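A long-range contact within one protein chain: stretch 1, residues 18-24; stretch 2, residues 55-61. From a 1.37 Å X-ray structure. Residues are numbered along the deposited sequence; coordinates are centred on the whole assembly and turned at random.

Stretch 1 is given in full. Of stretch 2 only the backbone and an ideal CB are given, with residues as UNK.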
# COMPACT_ATOMS: atom_id res chain seq x y z
N PHE B 18 1.20 9.83 6.49
CA PHE B 18 1.02 9.32 5.14
C PHE B 18 0.74 7.82 5.12
O PHE B 18 1.28 7.05 5.94
CB PHE B 18 2.29 9.62 4.33
CG PHE B 18 2.26 9.15 2.90
CD1 PHE B 18 1.39 9.73 2.00
CD2 PHE B 18 3.09 8.12 2.46
CE1 PHE B 18 1.34 9.32 0.67
CE2 PHE B 18 3.06 7.71 1.14
CZ PHE B 18 2.19 8.32 0.23
N TRP B 19 -0.10 7.41 4.18
CA TRP B 19 -0.35 5.99 3.90
C TRP B 19 -0.48 5.80 2.39
O TRP B 19 -0.83 6.72 1.66
CB TRP B 19 -1.58 5.47 4.64
CG TRP B 19 -2.86 6.19 4.35
CD1 TRP B 19 -3.39 7.22 5.07
CD2 TRP B 19 -3.78 5.94 3.28
NE1 TRP B 19 -4.58 7.62 4.51
CE2 TRP B 19 -4.85 6.85 3.41
CE3 TRP B 19 -3.83 5.01 2.25
CZ2 TRP B 19 -5.94 6.87 2.54
CZ3 TRP B 19 -4.91 5.03 1.37
CH2 TRP B 19 -5.95 5.96 1.53
N SER B 20 -0.26 4.57 1.95
CA SER B 20 -0.33 4.24 0.53
C SER B 20 -0.63 2.76 0.35
O SER B 20 -0.06 1.91 1.04
CB SER B 20 0.96 4.61 -0.19
OG SER B 20 0.89 4.31 -1.56
N PHE B 21 -1.51 2.47 -0.60
CA PHE B 21 -1.88 1.10 -0.92
C PHE B 21 -2.28 0.96 -2.37
O PHE B 21 -3.37 1.36 -2.77
CB PHE B 21 -3.04 0.68 -0.03
CG PHE B 21 -3.45 -0.77 -0.17
CD1 PHE B 21 -2.63 -1.78 0.35
CD2 PHE B 21 -4.67 -1.12 -0.73
CE1 PHE B 21 -3.04 -3.12 0.28
CE2 PHE B 21 -5.07 -2.43 -0.79
CZ PHE B 21 -4.26 -3.44 -0.29
N ARG B 22 -1.39 0.34 -3.14
CA ARG B 22 -1.64 -0.01 -4.53
C ARG B 22 -1.25 -1.48 -4.69
O ARG B 22 -0.07 -1.80 -4.89
CB ARG B 22 -0.86 0.92 -5.47
CG ARG B 22 -1.33 0.92 -6.91
CD ARG B 22 -1.28 -0.41 -7.62
NE ARG B 22 -1.28 -0.24 -9.05
CZ ARG B 22 -1.46 -1.21 -9.93
NH1 ARG B 22 -1.31 -0.94 -11.22
NH2 ARG B 22 -1.81 -2.42 -9.57
N PRO B 23 -2.23 -2.38 -4.56
CA PRO B 23 -1.93 -3.80 -4.67
C PRO B 23 -1.87 -4.20 -6.14
O PRO B 23 -2.38 -3.47 -7.01
CB PRO B 23 -3.12 -4.44 -3.96
CG PRO B 23 -4.27 -3.49 -4.24
CD PRO B 23 -3.66 -2.12 -4.33
N VAL B 24 -1.23 -5.32 -6.42
CA VAL B 24 -0.98 -5.74 -7.79
C VAL B 24 -2.28 -6.12 -8.48
O VAL B 24 -2.47 -5.76 -9.65
CB VAL B 24 0.01 -6.91 -7.83
CG1 VAL B 24 0.13 -7.46 -9.24
CG2 VAL B 24 1.35 -6.50 -7.24
N UNK B 55 -4.71 -12.53 0.39
CA UNK B 55 -5.25 -11.19 0.53
C UNK B 55 -4.14 -10.18 0.70
O UNK B 55 -3.15 -10.42 1.40
CB UNK B 55 -6.22 -11.12 1.71
N UNK B 56 -4.31 -9.03 0.05
CA UNK B 56 -3.62 -7.81 0.41
C UNK B 56 -4.64 -6.88 1.04
O UNK B 56 -5.76 -6.77 0.56
CB UNK B 56 -2.94 -7.17 -0.80
N UNK B 57 -4.26 -6.18 2.09
CA UNK B 57 -5.22 -5.35 2.82
C UNK B 57 -4.52 -4.29 3.63
O UNK B 57 -3.40 -4.44 4.11
CB UNK B 57 -6.09 -6.21 3.74
N UNK B 58 -5.20 -3.16 3.74
CA UNK B 58 -4.75 -2.08 4.60
C UNK B 58 -5.98 -1.47 5.29
O UNK B 58 -7.07 -1.41 4.70
CB UNK B 58 -3.98 -1.03 3.80
N UNK B 59 -5.80 -1.00 6.51
CA UNK B 59 -6.79 -0.16 7.18
C UNK B 59 -6.08 1.13 7.60
O UNK B 59 -4.99 1.08 8.19
CB UNK B 59 -7.41 -0.87 8.38
N UNK B 60 -6.70 2.25 7.29
CA UNK B 60 -6.17 3.56 7.59
C UNK B 60 -7.23 4.32 8.36
O UNK B 60 -8.41 4.15 8.12
CB UNK B 60 -5.76 4.31 6.32
N UNK B 61 -6.79 5.16 9.29
CA UNK B 61 -7.68 5.79 10.26
C UNK B 61 -7.94 4.84 11.39
O UNK B 61 -7.39 3.74 11.43
CB UNK B 61 -9.00 6.22 9.61

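The two stretches run in nearly opposite directions, at 155° between their N-to-C axes, and the axes of their strands approach to 8.2 Å. No direct hydrogen bond joins them; the contact is mostly side-chain packing, and alternate positions of stretch 2 meet W19, F21 and P23.

Position 55 places nothing of stretch 1 within 5.5 Å of its ideal CB. With no pocket or charge to answer, stretch 1 sets no preference here, and many residues would serve. The deposited residue is K55, whose side chain does not reach stretch 1 and touches a crystal neighbour.

At position 56 CA-to-CB points toward stretch 1, and the ideal CB lies 4.0 Å from F21 CZ and 4.2 Å from P23 CB. A small or medium apolar side chain could rest against these carbons; a polar one would also fit if its end reached past P23 to the backbone N of V24. The deposited D56 takes the polar course. In rotamer m, its CB packs 3.9 Å from F21 CZ and its OD2 lies 3.9 Å from P23 CB. A water links the two stretches: it donates to D56 OD2 at 2.7 Å and accepts from V24 N at 2.9 Å, so the carboxylate reaches that amide through one intermediary. D56 OD1 is hydrogen-bonded elsewhere in the structure. The edge of the F21 ring meets the backbone here, with F21 CZ 3.7 Å from D56 C.

Position 57 turns its CB away, and the nearest atom to the ideal CB, F21 CZ, is 5.2 Å off. The extended backbone would accept a beta-branched residue among many others. It is T57; its contact is through the backbone, T57 N lying 3.6 Å from F21 CZ, while its OG1 is hydrogen-bonded elsewhere.

Position 58 points toward stretch 1, its ideal CB 3.8 Å from F21 CD1. An aromatic face and no charged group nearby favour an aliphatic side chain; valine, leucine, isoleucine or methionine are all plausible. The deposited I58 sets CG2 over the F21 face, 3.5 Å from F21 CG and 3.9 Å from the ring centroid, a CH-pi contact 25° off the normal. Its CD1 lies 3.8 Å from S20 O and also comes within 4.1 Å of F21 CB.

Position 59 is out of reach, with no atom of stretch 1 within 5.5 Å of its ideal CB, and its choice is open. T59 is found, its OG1 hydrogen-bonded elsewhere.

Position 60 again points toward stretch 1, with W19 NE1 4.0 Å from the ideal CB. A compact aliphatic group could lie on the indole. V60, in rotamer m, places CG1 over one face, 3.5 Å from W19 CG and 3.7 Å from the centroid of the five-membered ring.

Position 61 has phi 82°, which by itself favours glycine, and stretch 1 offers no neighbour. G61 is deposited.

Stretch 2, residues 55-61: KDTITVG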
# COMPACT_ATOMS: atom_id res chain seq x y z
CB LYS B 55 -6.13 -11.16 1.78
CG LYS B 55 -7.03 -9.99 1.92
CD LYS B 55 -7.70 -9.96 3.28
CE LYS B 55 -8.92 -10.86 3.34
NZ LYS B 55 -8.97 -11.54 4.66
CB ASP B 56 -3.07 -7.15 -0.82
CG ASP B 56 -2.18 -8.04 -1.63
OD1 ASP B 56 -1.33 -8.73 -1.05
OD2 ASP B 56 -2.27 -8.10 -2.88
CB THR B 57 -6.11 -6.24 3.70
OG1 THR B 57 -7.17 -5.47 4.29
CG2 THR B 57 -5.32 -6.82 4.88
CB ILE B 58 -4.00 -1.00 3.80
CG1 ILE B 58 -3.14 -0.12 4.74
CG2 ILE B 58 -4.98 -0.18 2.96
CD1 ILE B 58 -2.31 0.90 3.99
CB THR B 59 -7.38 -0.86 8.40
OG1 THR B 59 -8.17 -1.98 7.98
CG2 THR B 59 -8.33 0.05 9.15
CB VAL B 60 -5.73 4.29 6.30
CG1 VAL B 60 -4.63 3.49 5.59
CG2 VAL B 60 -6.88 4.54 5.35
O HOH W 1 -0.22 -6.86 -4.17
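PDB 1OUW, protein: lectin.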